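Local coordinates for PKS (Streptomyces sp. CNQ431, PDB 5YDA), which serves as the acyltransferase domain of the splenocin polyketide synthase, probably loading acyl units from coenzyme A thioesters onto the carrier protein with broad substrate selectivity, at residues I226-S231 / D303-S308; A145-P150 / E214-L219. All coordinates share one frame; numbering follows the deposited sequence.

Contact 1. Residues I226-S231 / D303-S308; sequences IRLIAS and DPILES
Leu228 and Ile305 make the apolar heart of this contact, and they do it by sliding past each other in opposite directions. CD2 of Leu228 lies 4.0 Å from CG2 of Ile305, and the CA atoms of Leu228 and Ile305 are 6.5 Å apart. In Ile305, CG1 is flanked by N and C of its own backbone (chi1 54°), and both branches face helix 215-231: CG2 meets the leucine methyl, while CG1 passes 4.0 Å from the carbonyl O of Leu228.

No polar bond joins the two segments; at the rim CD1 of Leu228 merely touches the hydroxyl OG of Ser308, 4.1 Å away. The carbonyl of Leu228 that Ile305 rests against is itself hydrogen-bonded by the hydroxyl of Ser232, and Ile305 also touches Ser232.

Behind the contact, Ile229 packs on Ala295 and Leu302. A salt bridge from Asp303 to Arg350 holds the turn before helix 306-313. This is surface packing: the C-terminal part of helix 215-231 meets that turn and the first turn of helix 306-313. Here the two ends of the intervening chain come together, a chain that carries the four-stranded antiparallel sheet of the small, ferredoxin-like subdomain usual in acyltransferases.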
# COMPACT_ATOMS: atom_id res chain seq x y z
N ILE A 226 -7.43 -16.02 7.12
CA ILE A 226 -8.43 -15.75 6.09
C ILE A 226 -9.51 -16.82 6.08
O ILE A 226 -10.70 -16.51 6.03
CB ILE A 226 -7.73 -15.63 4.73
CG1 ILE A 226 -6.84 -14.37 4.71
CG2 ILE A 226 -8.73 -15.67 3.59
CD1 ILE A 226 -5.75 -14.41 3.66
N ARG A 227 -9.11 -18.10 6.14
CA ARG A 227 -10.12 -19.17 6.12
C ARG A 227 -11.01 -19.11 7.35
O ARG A 227 -12.22 -19.34 7.25
CB ARG A 227 -9.45 -20.54 6.04
CG ARG A 227 -8.66 -20.78 4.77
CD ARG A 227 -8.04 -22.16 4.81
NE ARG A 227 -7.50 -22.51 3.50
CZ ARG A 227 -6.25 -22.88 3.30
NH1 ARG A 227 -5.41 -22.95 4.32
NH2 ARG A 227 -5.85 -23.19 2.08
N LEU A 228 -10.44 -18.82 8.52
CA LEU A 228 -11.24 -18.73 9.74
C LEU A 228 -12.21 -17.54 9.69
O LEU A 228 -13.35 -17.65 10.14
CB LEU A 228 -10.34 -18.64 10.97
CG LEU A 228 -9.58 -19.94 11.30
CD1 LEU A 228 -8.55 -19.71 12.40
CD2 LEU A 228 -10.54 -21.07 11.71
N ILE A 229 -11.77 -16.41 9.15
CA ILE A 229 -12.69 -15.29 8.99
C ILE A 229 -13.80 -15.65 8.00
O ILE A 229 -14.99 -15.48 8.29
CB ILE A 229 -11.94 -14.02 8.57
CG1 ILE A 229 -11.21 -13.42 9.78
CG2 ILE A 229 -12.90 -13.00 7.98
CD1 ILE A 229 -10.11 -12.42 9.44
N ALA A 230 -13.43 -16.20 6.84
CA ALA A 230 -14.43 -16.51 5.82
C ALA A 230 -15.44 -17.54 6.32
O ALA A 230 -16.63 -17.44 6.03
CB ALA A 230 -13.77 -16.99 4.53
N SER A 231 -14.98 -18.53 7.09
CA SER A 231 -15.92 -19.55 7.53
C SER A 231 -16.86 -19.04 8.61
O SER A 231 -17.89 -19.67 8.86
CB SER A 231 -15.16 -20.79 8.04
OG SER A 231 -14.57 -20.56 9.32
N ASP A 303 -15.86 -14.45 17.38
CA ASP A 303 -15.61 -15.01 18.71
C ASP A 303 -15.35 -16.52 18.71
O ASP A 303 -14.35 -16.95 19.29
CB ASP A 303 -16.77 -14.67 19.65
CG ASP A 303 -16.70 -13.26 20.18
OD1 ASP A 303 -15.62 -12.64 20.13
OD2 ASP A 303 -17.73 -12.76 20.68
N PRO A 304 -16.17 -17.36 18.05
CA PRO A 304 -15.90 -18.81 18.10
C PRO A 304 -14.54 -19.25 17.56
O PRO A 304 -14.10 -20.35 17.91
CB PRO A 304 -17.04 -19.41 17.26
CG PRO A 304 -18.15 -18.40 17.34
CD PRO A 304 -17.43 -17.07 17.34
N ILE A 305 -13.85 -18.47 16.72
CA ILE A 305 -12.58 -18.92 16.14
C ILE A 305 -11.36 -18.23 16.74
O ILE A 305 -10.24 -18.50 16.29
CB ILE A 305 -12.56 -18.81 14.60
CG1 ILE A 305 -12.90 -17.38 14.13
CG2 ILE A 305 -13.53 -19.80 14.00
CD1 ILE A 305 -11.79 -16.31 14.29
N LEU A 306 -11.55 -17.36 17.73
CA LEU A 306 -10.41 -16.60 18.25
C LEU A 306 -9.37 -17.52 18.89
O LEU A 306 -8.16 -17.38 18.64
CB LEU A 306 -10.89 -15.56 19.26
CG LEU A 306 -11.68 -14.37 18.69
CD1 LEU A 306 -12.03 -13.37 19.78
CD2 LEU A 306 -10.90 -13.70 17.56
N GLU A 307 -9.82 -18.46 19.72
CA GLU A 307 -8.87 -19.34 20.42
C GLU A 307 -8.17 -20.27 19.44
O GLU A 307 -6.94 -20.43 19.48
CB GLU A 307 -9.58 -20.12 21.53
CG GLU A 307 -9.82 -19.32 22.80
CD GLU A 307 -8.55 -19.18 23.64
OE1 GLU A 307 -8.53 -19.63 24.78
OE2 GLU A 307 -7.57 -18.59 23.17
N SER A 308 -8.92 -20.85 18.51
CA SER A 308 -8.30 -21.63 17.46
C SER A 308 -7.28 -20.80 16.68
O SER A 308 -6.22 -21.31 16.28
CB SER A 308 -9.35 -22.17 16.52
OG SER A 308 -8.69 -22.62 15.35

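Contact 2. Residues A145-P150 / E214-L219; sequences AAVLRP and EIDEAL
Val147 and Asp216, like Leu148 and Leu219, bring their CA atoms to 6.3 Å where helices 135-152 and 215-231 run side by side in the same general direction, the local axes 9.4 Å apart and crossing at -34°. Val147 straddles the gap with both methyls. CG1, anti to the backbone N (chi1 168°), lies 3.6 Å from the carbonyl O of Asp216 and also meets Leu219, whose CD1 is 3.7 Å from it. CG2 sits over the flat face of the Asp216 carboxylate, 3.6 Å from OD1. The charge of that acid is met by Arg143, one turn earlier on helix 135-152, which makes a salt bridge to OD1 through its NE and thus ties the two helices together beside the valine.

This is helix-to-helix packing within the acyltransferase domain, with helix 169-188 packing on the same face of helix 215-231: Phe176 and Val177 touch Leu219, and Phe176 and Tyr180 touch Ile215. Leu219 splits its methyls, CD1 to Val147 and CD2 to Leu148, and is buried with help from helix 169-188. CD2 of Leu219 is 4.1 Å from CG of Leu148, and the two leucine side chains cross at about a right angle. CD2 of Leu148 lies 3.9 Å from the carbonyl O of Leu219, while the Leu148 side chain also touches Leu156 of helix 156-161.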
# COMPACT_ATOMS: atom_id res chain seq x y z
N ALA A 145 5.43 -18.16 -3.02
CA ALA A 145 4.57 -19.20 -3.58
C ALA A 145 5.05 -20.59 -3.17
O ALA A 145 4.23 -21.47 -2.85
CB ALA A 145 4.52 -19.07 -5.11
N ALA A 146 6.37 -20.81 -3.15
CA ALA A 146 6.89 -22.11 -2.73
C ALA A 146 6.60 -22.37 -1.27
O ALA A 146 6.15 -23.47 -0.91
CB ALA A 146 8.39 -22.21 -3.01
N VAL A 147 6.82 -21.38 -0.40
CA VAL A 147 6.53 -21.57 1.01
C VAL A 147 5.06 -21.87 1.23
O VAL A 147 4.71 -22.67 2.11
CB VAL A 147 6.98 -20.34 1.82
CG1 VAL A 147 6.43 -20.41 3.25
CG2 VAL A 147 8.50 -20.26 1.85
N LEU A 148 4.17 -21.28 0.42
CA LEU A 148 2.73 -21.33 0.64
C LEU A 148 2.04 -22.58 0.12
O LEU A 148 0.89 -22.83 0.48
CB LEU A 148 2.05 -20.14 -0.04
CG LEU A 148 1.46 -18.99 0.75
CD1 LEU A 148 0.78 -18.10 -0.25
CD2 LEU A 148 0.46 -19.46 1.79
N ARG A 149 2.69 -23.34 -0.76
CA ARG A 149 1.98 -24.45 -1.41
C ARG A 149 1.35 -25.43 -0.43
O ARG A 149 0.20 -25.83 -0.67
CB ARG A 149 2.93 -25.18 -2.37
CG ARG A 149 2.17 -26.14 -3.29
CD ARG A 149 3.09 -26.82 -4.29
NE ARG A 149 3.70 -25.89 -5.24
CZ ARG A 149 3.31 -25.77 -6.51
NH1 ARG A 149 3.95 -24.91 -7.30
NH2 ARG A 149 2.33 -26.52 -7.01
N PRO A 150 2.01 -25.87 0.65
CA PRO A 150 1.34 -26.82 1.55
C PRO A 150 0.13 -26.23 2.27
O PRO A 150 -0.87 -26.94 2.47
CB PRO A 150 2.44 -27.24 2.53
CG PRO A 150 3.53 -26.22 2.38
CD PRO A 150 3.44 -25.70 0.99
N GLU A 214 8.51 -13.45 10.78
CA GLU A 214 9.26 -13.94 9.63
C GLU A 214 8.27 -14.27 8.52
O GLU A 214 7.26 -14.94 8.78
CB GLU A 214 10.09 -15.17 10.01
CG GLU A 214 11.03 -14.93 11.17
CD GLU A 214 11.75 -16.19 11.65
OE1 GLU A 214 11.69 -17.23 10.95
OE2 GLU A 214 12.38 -16.14 12.73
N ILE A 215 8.57 -13.82 7.30
CA ILE A 215 7.62 -13.96 6.20
C ILE A 215 7.25 -15.43 6.01
O ILE A 215 6.06 -15.76 5.86
CB ILE A 215 8.17 -13.31 4.91
CG1 ILE A 215 7.18 -13.46 3.76
CG2 ILE A 215 9.53 -13.90 4.50
CD1 ILE A 215 5.82 -12.83 4.01
N ASP A 216 8.24 -16.33 6.08
CA ASP A 216 7.95 -17.75 5.85
C ASP A 216 7.01 -18.34 6.90
O ASP A 216 6.21 -19.22 6.59
CB ASP A 216 9.25 -18.57 5.82
CG ASP A 216 10.05 -18.35 4.55
OD1 ASP A 216 9.70 -17.46 3.74
OD2 ASP A 216 11.05 -19.06 4.37
N GLU A 217 7.12 -17.88 8.15
CA GLU A 217 6.19 -18.36 9.17
C GLU A 217 4.84 -17.67 9.07
O GLU A 217 3.81 -18.30 9.36
CB GLU A 217 6.77 -18.14 10.58
CG GLU A 217 8.11 -18.79 10.85
CD GLU A 217 8.55 -18.60 12.31
OE1 GLU A 217 9.25 -19.50 12.84
OE2 GLU A 217 8.19 -17.56 12.92
N ALA A 218 4.81 -16.39 8.67
CA ALA A 218 3.55 -15.64 8.61
C ALA A 218 2.64 -16.16 7.50
O ALA A 218 1.42 -16.28 7.71
CB ALA A 218 3.82 -14.15 8.41
N LEU A 219 3.21 -16.51 6.34
CA LEU A 219 2.42 -16.92 5.18
C LEU A 219 1.33 -17.95 5.51
O LEU A 219 0.15 -17.67 5.24
CB LEU A 219 3.36 -17.41 4.08
CG LEU A 219 4.12 -16.34 3.29
CD1 LEU A 219 5.25 -16.98 2.49
CD2 LEU A 219 3.17 -15.58 2.36

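How the contacts relate
Both contacts use helix 215-231, at different places: contact 2 takes its first turns, contact 1 its last. Their centres lie 20 Å apart, and the nearest atoms, about 6 Å apart, do not touch. Contact 2 is the deeper one, with two of its four touching residues buried and helix 169-188 packed against Leu219; contact 1 sits on the surface, with none of its three buried. The chemistry follows. In contact 2 leucines and a valine pack beside an acid paired with an arginine, burying 230 Å², whereas contact 1 has one leucine-isoleucine pair edged by a serine, burying 177 Å². One helix thus joins helix 135-152 to helix 306-313.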